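Local coordinates for receptor-like protein kinase ANXUR1 (Arabidopsis thaliana, PDB 6FIG) that acts as a receptor-like kinase at the plant cell surface, its tandem malectin-like ectodomain probably sensing extracellular signals during plant reproduction, at residues Phe189-Ile198 with Arg209-Tyr217; Leu4-Glu12 with Lys21-Leu29. All coordinates share one frame; numbering follows the deposited sequence.

Contact 1: residues Phe189-Ile198 with Arg209-Tyr217. With CA (calcium ion), chain H.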
loop_
_atom_site.group_PDB
_atom_site.type_symbol
_atom_site.label_atom_id
_atom_site.label_comp_id
_atom_site.label_asym_id
_atom_site.label_seq_id
_atom_site.Cartn_x
_atom_site.Cartn_y
_atom_site.Cartn_z
ATOM N N PHE A 189 -2.873 -7.504 22.016
ATOM C CA PHE A 189 -3.892 -8.333 21.360
ATOM C C PHE A 189 -4.688 -7.458 20.423
ATOM O O PHE A 189 -4.896 -6.258 20.688
ATOM C CB PHE A 189 -4.853 -8.964 22.383
ATOM C CG PHE A 189 -4.165 -9.859 23.354
ATOM C CD1 PHE A 189 -3.869 -11.165 23.017
ATOM C CD2 PHE A 189 -3.728 -9.361 24.580
ATOM C CE1 PHE A 189 -3.175 -11.964 23.869
ATOM C CE2 PHE A 189 -3.038 -10.158 25.456
ATOM C CZ PHE A 189 -2.757 -11.464 25.110
ATOM N N ARG A 190 -5.114 -8.067 19.326
ATOM C CA ARG A 190 -5.897 -7.379 18.317
ATOM C C ARG A 190 -6.848 -8.373 17.719
ATOM O O ARG A 190 -6.416 -9.326 17.054
ATOM C CB ARG A 190 -5.009 -6.808 17.208
ATOM C CG ARG A 190 -5.792 -6.120 16.115
ATOM C CD ARG A 190 -4.912 -5.344 15.164
ATOM N NE ARG A 190 -4.299 -4.163 15.756
ATOM C CZ ARG A 190 -2.992 -3.973 15.979
ATOM N NH1 ARG A 190 -2.112 -4.940 15.773
ATOM N NH2 ARG A 190 -2.590 -2.800 16.430
ATOM N N LEU A 191 -8.148 -8.184 17.988
ATOM C CA LEU A 191 -9.151 -9.190 17.695
ATOM C C LEU A 191 -10.294 -8.691 16.840
ATOM O O LEU A 191 -10.812 -7.590 17.058
ATOM C CB LEU A 191 -9.770 -9.751 18.989
ATOM C CG LEU A 191 -8.807 -10.251 20.053
ATOM C CD1 LEU A 191 -9.591 -10.727 21.258
ATOM C CD2 LEU A 191 -7.888 -11.351 19.532
ATOM N N ASN A 192 -10.669 -9.509 15.864
ATOM C CA ASN A 192 -11.951 -9.371 15.189
ATOM C C ASN A 192 -12.951 -10.199 15.981
ATOM O O ASN A 192 -12.989 -11.422 15.859
ATOM C CB ASN A 192 -11.870 -9.889 13.749
ATOM C CG ASN A 192 -13.148 -9.685 12.981
ATOM O OD1 ASN A 192 -14.045 -8.980 13.464
ATOM N ND2 ASN A 192 -13.260 -10.301 11.805
ATOM N N VAL A 193 -13.751 -9.513 16.792
ATOM C CA VAL A 193 -14.711 -10.181 17.679
ATOM C C VAL A 193 -15.887 -10.721 16.844
ATOM O O VAL A 193 -16.545 -9.981 16.101
ATOM C CB VAL A 193 -15.141 -9.261 18.838
ATOM C CG1 VAL A 193 -16.199 -9.948 19.695
ATOM C CG2 VAL A 193 -13.939 -8.919 19.704
ATOM N N GLY A 194 -16.097 -12.022 16.960
ATOM C CA GLY A 194 -17.170 -12.703 16.254
ATOM C C GLY A 194 -16.909 -12.986 14.788
ATOM O O GLY A 194 -17.801 -13.486 14.105
ATOM N N GLY A 195 -15.703 -12.695 14.290
ATOM C CA GLY A 195 -15.406 -12.858 12.869
ATOM C C GLY A 195 -14.130 -13.624 12.638
ATOM O O GLY A 195 -13.400 -13.933 13.585
ATOM N N GLN A 196 -13.866 -13.908 11.370
ATOM C CA GLN A 196 -12.677 -14.648 10.972
ATOM C C GLN A 196 -11.439 -13.753 11.048
ATOM O O GLN A 196 -11.530 -12.530 11.024
ATOM C CB GLN A 196 -12.826 -15.185 9.544
ATOM C CG GLN A 196 -13.939 -16.215 9.387
ATOM C CD GLN A 196 -14.097 -16.714 7.959
ATOM O OE1 GLN A 196 -15.159 -16.557 7.347
ATOM N NE2 GLN A 196 -13.046 -17.329 7.420
ATOM N N ASP A 197 -10.271 -14.390 11.118
ATOM C CA ASP A 197 -9.021 -13.660 11.020
ATOM C C ASP A 197 -9.050 -12.739 9.797
ATOM O O ASP A 197 -9.454 -13.150 8.695
ATOM C CB ASP A 197 -7.818 -14.594 10.835
ATOM C CG ASP A 197 -7.507 -15.471 12.054
ATOM O OD1 ASP A 197 -8.072 -15.303 13.158
ATOM O OD2 ASP A 197 -6.646 -16.377 11.878
ATOM N N ILE A 198 -8.593 -11.509 9.992
ATOM C CA ILE A 198 -8.376 -10.570 8.908
ATOM C C ILE A 198 -6.858 -10.472 8.706
ATOM O O ILE A 198 -6.173 -9.976 9.607
ATOM C CB ILE A 198 -8.917 -9.170 9.248
ATOM C CG1 ILE A 198 -10.410 -9.226 9.569
ATOM C CG2 ILE A 198 -8.672 -8.218 8.082
ATOM C CD1 ILE A 198 -10.979 -7.917 10.080
ATOM N N ARG A 209 -1.984 -4.659 9.791
ATOM C CA ARG A 209 -2.296 -5.305 11.057
ATOM C C ARG A 209 -3.147 -6.550 10.815
ATOM O O ARG A 209 -4.048 -6.546 9.980
ATOM C CB ARG A 209 -3.098 -4.384 11.970
ATOM C CG ARG A 209 -2.376 -3.113 12.376
ATOM C CD ARG A 209 -3.339 -2.060 12.919
ATOM N NE ARG A 209 -4.284 -1.654 11.899
ATOM C CZ ARG A 209 -5.189 -0.678 12.018
ATOM N NH1 ARG A 209 -5.308 0.032 13.132
ATOM N NH2 ARG A 209 -6.011 -0.447 11.007
ATOM N N THR A 210 -2.849 -7.608 11.551
ATOM C CA THR A 210 -3.660 -8.807 11.521
ATOM C C THR A 210 -4.687 -8.715 12.648
ATOM O O THR A 210 -4.337 -8.395 13.769
ATOM C CB THR A 210 -2.788 -10.053 11.695
ATOM O OG1 THR A 210 -1.817 -10.060 10.647
ATOM C CG2 THR A 210 -3.613 -11.310 11.586
ATOM N N TRP A 211 -5.947 -9.002 12.337
ATOM C CA TRP A 211 -7.018 -9.017 13.355
ATOM C C TRP A 211 -7.447 -10.475 13.545
ATOM O O TRP A 211 -7.920 -11.111 12.611
ATOM C CB TRP A 211 -8.186 -8.143 12.936
ATOM C CG TRP A 211 -7.844 -6.721 12.637
ATOM C CD1 TRP A 211 -7.168 -6.241 11.528
ATOM C CD2 TRP A 211 -8.110 -5.581 13.467
ATOM N NE1 TRP A 211 -7.041 -4.873 11.622
ATOM C CE2 TRP A 211 -7.603 -4.446 12.800
ATOM C CE3 TRP A 211 -8.768 -5.407 14.701
ATOM C CZ2 TRP A 211 -7.700 -3.174 13.331
ATOM C CZ3 TRP A 211 -8.876 -4.144 15.208
ATOM C CH2 TRP A 211 -8.350 -3.043 14.534
ATOM N N TYR A 212 -7.274 -11.015 14.741
ATOM C CA TYR A 212 -7.479 -12.450 14.967
ATOM C C TYR A 212 -8.857 -12.739 15.552
ATOM O O TYR A 212 -9.398 -11.942 16.339
ATOM C CB TYR A 212 -6.431 -12.964 15.933
ATOM C CG TYR A 212 -5.019 -12.860 15.408
ATOM C CD1 TYR A 212 -4.473 -13.885 14.665
ATOM C CD2 TYR A 212 -4.244 -11.726 15.653
ATOM C CE1 TYR A 212 -3.164 -13.794 14.183
ATOM C CE2 TYR A 212 -2.940 -11.625 15.185
ATOM C CZ TYR A 212 -2.415 -12.658 14.447
ATOM O OH TYR A 212 -1.129 -12.543 13.979
ATOM N N ASN A 213 -9.396 -13.896 15.210
ATOM C CA ASN A 213 -10.644 -14.325 15.820
ATOM C C ASN A 213 -10.503 -14.369 17.353
ATOM O O ASN A 213 -9.442 -14.713 17.886
ATOM C CB ASN A 213 -11.092 -15.669 15.270
ATOM C CG ASN A 213 -12.347 -16.175 15.956
ATOM O OD1 ASN A 213 -12.258 -17.018 16.831
ATOM N ND2 ASN A 213 -13.511 -15.638 15.588
ATOM N N ASP A 214 -11.577 -13.976 18.051
ATOM C CA ASP A 214 -11.548 -13.832 19.512
ATOM C C ASP A 214 -11.853 -15.089 20.312
ATOM O O ASP A 214 -11.659 -15.093 21.520
ATOM C CB ASP A 214 -12.498 -12.722 19.954
ATOM C CG ASP A 214 -13.944 -13.102 19.783
ATOM O OD1 ASP A 214 -14.301 -13.566 18.671
ATOM O OD2 ASP A 214 -14.721 -12.964 20.760
ATOM N N ALA A 215 -12.329 -16.150 19.666
ATOM C CA ALA A 215 -12.814 -17.343 20.372
ATOM C C ALA A 215 -11.829 -17.934 21.388
ATOM O O ALA A 215 -12.248 -18.342 22.471
ATOM C CB ALA A 215 -13.257 -18.406 19.384
ATOM N N PRO A 216 -10.519 -17.952 21.065
ATOM C CA PRO A 216 -9.558 -18.512 22.017
ATOM C C PRO A 216 -9.457 -17.789 23.361
ATOM O O PRO A 216 -8.972 -18.384 24.338
ATOM C CB PRO A 216 -8.229 -18.408 21.265
ATOM C CG PRO A 216 -8.635 -18.494 19.829
ATOM C CD PRO A 216 -9.880 -17.680 19.762
ATOM N N TYR A 217 -9.946 -16.549 23.415
ATOM C CA TYR A 217 -9.848 -15.721 24.601
ATOM C C TYR A 217 -11.118 -15.708 25.453
ATOM O O TYR A 217 -11.150 -15.052 26.492
ATOM C CB TYR A 217 -9.468 -14.302 24.164
ATOM C CG TYR A 217 -8.140 -14.315 23.448
ATOM C CD1 TYR A 217 -6.958 -14.378 24.174
ATOM C CD2 TYR A 217 -8.074 -14.337 22.060
ATOM C CE1 TYR A 217 -5.726 -14.404 23.534
ATOM C CE2 TYR A 217 -6.838 -14.372 21.412
ATOM C CZ TYR A 217 -5.680 -14.406 22.156
ATOM O OH TYR A 217 -4.457 -14.444 21.514
HETATM CA CA CA H . -16.077 -8.272 14.324
HETATM O O HOH W 1 -4.265 -0.327 15.795
HETATM O O HOH W 2 -2.151 -7.756 15.176
#

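Contact 2: residues Leu4-Glu12 with Lys21-Leu29. With CA (calcium ion), chain I; EDO (1,2-ethanediol), chain J.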
loop_
_atom_site.group_PDB
_atom_site.type_symbol
_atom_site.label_atom_id
_atom_site.label_comp_id
_atom_site.label_asym_id
_atom_site.label_seq_id
_atom_site.Cartn_x
_atom_site.Cartn_y
_atom_site.Cartn_z
ATOM N N LEU A 4 9.479 0.167 5.580
ATOM C CA LEU A 4 10.377 -0.957 5.350
ATOM C C LEU A 4 9.816 -2.256 5.870
ATOM O O LEU A 4 9.181 -2.285 6.938
ATOM C CB LEU A 4 11.699 -0.712 6.066
ATOM C CG LEU A 4 12.503 0.513 5.657
ATOM C CD1 LEU A 4 13.783 0.566 6.473
ATOM C CD2 LEU A 4 12.831 0.465 4.184
ATOM N N ALA A 5 10.082 -3.338 5.134
ATOM C CA ALA A 5 9.874 -4.684 5.621
ATOM C C ALA A 5 11.179 -5.408 5.298
ATOM O O ALA A 5 11.450 -5.758 4.133
ATOM C CB ALA A 5 8.700 -5.341 4.943
ATOM N N LEU A 6 12.006 -5.567 6.328
ATOM C CA LEU A 6 13.347 -6.119 6.195
ATOM C C LEU A 6 13.356 -7.556 6.673
ATOM O O LEU A 6 12.993 -7.836 7.823
ATOM C CB LEU A 6 14.340 -5.316 7.015
ATOM C CG LEU A 6 14.328 -3.801 6.840
ATOM C CD1 LEU A 6 15.363 -3.166 7.747
ATOM C CD2 LEU A 6 14.548 -3.427 5.373
ATOM N N SER A 7 13.744 -8.478 5.793
ATOM C CA SER A 7 13.914 -9.862 6.209
ATOM C C SER A 7 15.388 -10.025 6.501
ATOM O O SER A 7 16.222 -10.004 5.586
ATOM C CB SER A 7 13.457 -10.861 5.152
ATOM O OG SER A 7 13.596 -12.181 5.677
ATOM N N CYS A 8 15.711 -10.133 7.782
ATOM C CA CYS A 8 17.081 -10.122 8.216
ATOM C C CYS A 8 17.737 -11.440 7.830
ATOM O O CYS A 8 17.118 -12.498 7.959
ATOM C CB CYS A 8 17.132 -9.894 9.716
ATOM S SG CYS A 8 16.214 -8.406 10.139
ATOM N N GLY A 9 18.945 -11.342 7.303
ATOM C CA GLY A 9 19.716 -12.505 6.873
ATOM C C GLY A 9 19.490 -12.947 5.439
ATOM O O GLY A 9 20.013 -13.989 5.030
ATOM N N THR A 10 18.721 -12.184 4.665
ATOM C CA THR A 10 18.505 -12.480 3.245
ATOM C C THR A 10 19.401 -11.601 2.397
ATOM O O THR A 10 19.902 -10.571 2.850
ATOM C CB THR A 10 17.033 -12.261 2.817
ATOM O OG1 THR A 10 16.631 -10.909 3.080
ATOM C CG2 THR A 10 16.095 -13.210 3.548
ATOM N N SER A 11 19.613 -12.031 1.164
ATOM C CA SER A 11 20.366 -11.265 0.181
ATOM C C SER A 11 19.562 -11.010 -1.108
ATOM O O SER A 11 20.094 -10.431 -2.045
ATOM C CB SER A 11 21.655 -12.021 -0.145
ATOM O OG SER A 11 21.316 -13.318 -0.585
ATOM N N GLU A 12 18.308 -11.454 -1.156
ATOM C CA GLU A 12 17.432 -11.257 -2.311
ATOM C C GLU A 12 16.079 -10.796 -1.799
ATOM O O GLU A 12 15.691 -11.141 -0.683
ATOM C CB GLU A 12 17.223 -12.563 -3.081
ATOM C CG GLU A 12 18.447 -13.438 -3.214
ATOM C CD GLU A 12 18.106 -14.823 -3.739
ATOM O OE1 GLU A 12 17.283 -14.934 -4.675
ATOM O OE2 GLU A 12 18.651 -15.800 -3.199
ATOM N N LYS A 21 5.845 -7.663 0.491
ATOM C CA LYS A 21 7.184 -7.661 -0.095
ATOM C C LYS A 21 8.204 -7.377 0.991
ATOM O O LYS A 21 8.018 -6.483 1.813
ATOM C CB LYS A 21 7.312 -6.632 -1.215
ATOM C CG LYS A 21 6.550 -7.009 -2.475
ATOM C CD LYS A 21 6.720 -5.959 -3.570
ATOM C CE LYS A 21 5.480 -5.847 -4.441
ATOM N NZ LYS A 21 4.296 -5.345 -3.696
ATOM N N TRP A 22 9.281 -8.160 0.996
ATOM C CA TRP A 22 10.370 -7.988 1.954
ATOM C C TRP A 22 11.685 -7.797 1.197
ATOM O O TRP A 22 11.838 -8.260 0.057
ATOM C CB TRP A 22 10.505 -9.219 2.844
ATOM C CG TRP A 22 9.348 -9.510 3.733
ATOM C CD1 TRP A 22 8.172 -10.084 3.383
ATOM C CD2 TRP A 22 9.268 -9.265 5.142
ATOM N NE1 TRP A 22 7.363 -10.228 4.484
ATOM C CE2 TRP A 22 8.008 -9.725 5.577
ATOM C CE3 TRP A 22 10.134 -8.694 6.076
ATOM C CZ2 TRP A 22 7.591 -9.641 6.911
ATOM C CZ3 TRP A 22 9.717 -8.613 7.405
ATOM C CH2 TRP A 22 8.450 -9.066 7.802
ATOM N N GLU A 23 12.620 -7.104 1.838
ATOM C CA GLU A 23 13.948 -6.867 1.281
ATOM C C GLU A 23 15.029 -7.175 2.307
ATOM O O GLU A 23 14.746 -7.261 3.499
ATOM C CB GLU A 23 14.083 -5.421 0.790
ATOM C CG GLU A 23 14.101 -4.356 1.882
ATOM C CD GLU A 23 14.275 -2.964 1.316
ATOM O OE1 GLU A 23 15.304 -2.700 0.674
ATOM O OE2 GLU A 23 13.380 -2.132 1.495
ATOM N N PRO A 24 16.286 -7.354 1.846
ATOM C CA PRO A 24 17.369 -7.552 2.800
ATOM C C PRO A 24 17.560 -6.387 3.766
ATOM O O PRO A 24 17.297 -5.223 3.411
ATOM C CB PRO A 24 18.602 -7.677 1.903
ATOM C CG PRO A 24 18.072 -8.205 0.615
ATOM C CD PRO A 24 16.762 -7.486 0.454
ATOM N N ASP A 25 18.026 -6.706 4.974
ATOM C CA ASP A 25 18.255 -5.696 6.007
ATOM C C ASP A 25 19.596 -4.987 5.895
ATOM O O ASP A 25 19.838 -4.009 6.599
ATOM C CB ASP A 25 18.106 -6.312 7.400
ATOM C CG ASP A 25 19.183 -7.340 7.724
ATOM O OD1 ASP A 25 19.715 -7.987 6.796
ATOM O OD2 ASP A 25 19.488 -7.528 8.916
ATOM N N THR A 26 20.449 -5.474 4.989
ATOM C CA THR A 26 21.867 -5.128 4.928
ATOM C C THR A 26 22.200 -3.630 4.959
ATOM O O THR A 26 22.966 -3.191 5.819
ATOM C CB THR A 26 22.499 -5.821 3.701
ATOM O OG1 THR A 26 22.375 -7.242 3.885
ATOM C CG2 THR A 26 23.965 -5.464 3.542
ATOM N N LYS A 27 21.561 -2.860 4.081
ATOM C CA LYS A 27 21.788 -1.420 3.963
ATOM C C LYS A 27 21.524 -0.630 5.248
ATOM O O LYS A 27 22.051 0.469 5.413
ATOM C CB LYS A 27 20.899 -0.826 2.856
ATOM C CG LYS A 27 21.291 -1.216 1.440
ATOM C CD LYS A 27 20.465 -0.464 0.401
ATOM C CE LYS A 27 18.965 -0.628 0.594
ATOM N NZ LYS A 27 18.223 -0.125 -0.599
ATOM N N PHE A 28 20.687 -1.170 6.138
ATOM C CA PHE A 28 20.299 -0.448 7.331
ATOM C C PHE A 28 21.093 -0.809 8.569
ATOM O O PHE A 28 20.933 -0.155 9.577
ATOM C CB PHE A 28 18.804 -0.650 7.562
ATOM C CG PHE A 28 17.988 -0.217 6.399
ATOM C CD1 PHE A 28 17.754 1.131 6.174
ATOM C CD2 PHE A 28 17.536 -1.141 5.465
ATOM C CE1 PHE A 28 17.036 1.546 5.064
ATOM C CE2 PHE A 28 16.814 -0.731 4.352
ATOM C CZ PHE A 28 16.581 0.615 4.143
ATOM N N LEU A 29 21.955 -1.829 8.491
ATOM C CA LEU A 29 22.766 -2.206 9.630
ATOM C C LEU A 29 23.927 -1.212 9.708
ATOM O O LEU A 29 24.657 -1.047 8.725
ATOM C CB LEU A 29 23.231 -3.656 9.459
ATOM C CG LEU A 29 23.867 -4.357 10.655
ATOM C CD1 LEU A 29 22.949 -4.415 11.865
ATOM C CD2 LEU A 29 24.307 -5.762 10.230
HETATM CA CA CA I . 14.706 -13.228 7.833
HETATM C C1 EDO J . 9.958 -3.716 0.392
HETATM O O1 EDO J . 10.289 -4.984 0.965
HETATM C C2 EDO J . 9.808 -2.756 1.558
HETATM O O2 EDO J . 10.963 -2.798 2.397
#

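Contact 1: residues Phe189-Ile198 with Arg209-Tyr217
Two arginines and a tryptophan interlock here: the aliphatic part of Arg209 lies over one face of the Arg190 guanidinium, with Arg209 CD 3.6 Å from Arg190 CZ, while the chain of Arg190 passes over the indole of Trp211. The two guanidinium planes are inclined at 51°, and Arg190 CD sits almost above the centre of the six-membered ring of Trp211, 3.7 Å from its centroid, a CH-pi contact. Each like charge has acidic company, Glu125 and Glu368 for Arg190 and Asp203 for Arg209, which probably makes their proximity tolerable; one water also accepts from both guanidinium groups. Beyond this cluster the backbones pair in parallel, Tyr212 N donating to Arg190 O. On the Leu191 side, Leu191 CD2 lies 3.7 Å from Tyr217 CE2, and Phe189 meets the same tyrosine ring obliquely.

The chain then turns at Asn192-Gly195, a type II turn whose Gly194 N and Gly195 O are both bonded by the second segment. Asp214 OD1 receives Gly194 N from above the carboxylate plane at 2.9 Å; the carboxylate is also held by Trp270, and OD2 forms a salt bridge with Arg254. Asn213 ND2 reaches Gly195 O at 2.6 Å, whereas its OD1 accepts from Ala215 N, forming an Asx turn; both amide ends are therefore employed. Farther on, Asp197 OD1 takes Asn213 N at 2.8 Å, and Ile198 and Trp211 exchange two backbone bonds as an antiparallel hydrogen-bonded pair. With CG anti to the backbone N (chi1 -176°), Asn192 carries OD1 away from the partner segment to the calcium ion, 2.3 Å off, and ND2 to Gln196 O. Val193 O, Ile249, Thr252 and Asn365 complete a calcium site at the end of strand 185-192 in the malectin-like fold.

Contact 2: residues Leu4-Glu12 with Lys21-Leu29
Asp25 holds CG between its backbone N and carbonyl carbon (chi1 67°), which lays the carboxylate against Cys8, with Asp25 OD2 3.4 Å from Cys8 CB. Glu23 adopts the same first torsion (chi1 69°) and then extends, running side by side with Leu6 so that Glu23 CG packs 3.6 Å from Leu6 CD2. The carboxylate of Asp25 reaches toward the type II turn Ser7-Thr10, but its bond from Gly9 N is long and weak; Arg56 and Tyr64 hold OD2 more firmly. Within that turn Thr10 OG1 donates to Ser7 O, and Pro24 lies against Thr10, its CB 3.3 Å from Thr10 O. That carbonyl and the Asp25 N-H are buried here without a hydrogen-bonding partner.

Strand pairing comes from Glu23 N, which donates to Ala5 O at 2.9 Å, and from Ser7 N to Glu23 O. Either side of this parallel pair carries an aromatic. The Ala5 methyl sits over one face of the Trp22 indole, offset toward the rim, while Leu6 O lies at the ring's edge. On the other side, Leu4 CD1 covers a face of Phe28, 3.6 Å from CZ, and Leu6 CD2 touches CE2 obliquely. An ethanediol, probably from the crystallisation liquor, accepts from Ala5 N and donates to Glu23 OE2 through the same oxygen.

Ser7 OG and Cys8 O bind a calcium ion, at 2.6 Å and 2.5 Å, with Pro51, Thr54 and Asn154. Strand 4-7 runs between strand 21-24, parallel to it, and strand 151-161, antiparallel; Trp22 leans on the latter strand and meets Tyr79 edge-to-face, while Phe28 packs on Pro67 of strand 62-67.

How the contacts relate
Contact 2 closes near the start of the chain before contact 1 opens; their centres lie 29 Å apart and their nearest atoms about 10 Å apart, without touching. Despite the separation they follow one plan: a strand, 4-7 or 185-192, pairs in parallel with a following short strand, 21-24 or 212-213, and the first two residues of a type II turn at the strand's end bind a calcium ion. In each case an aspartate faces that turn and a 3-10 segment brings in an aromatic ring. Such a repeat suggests that tandem malectin-like units probably reuse a calcium-bound turn at a strand end, consistent with an ectodomain built from two related halves.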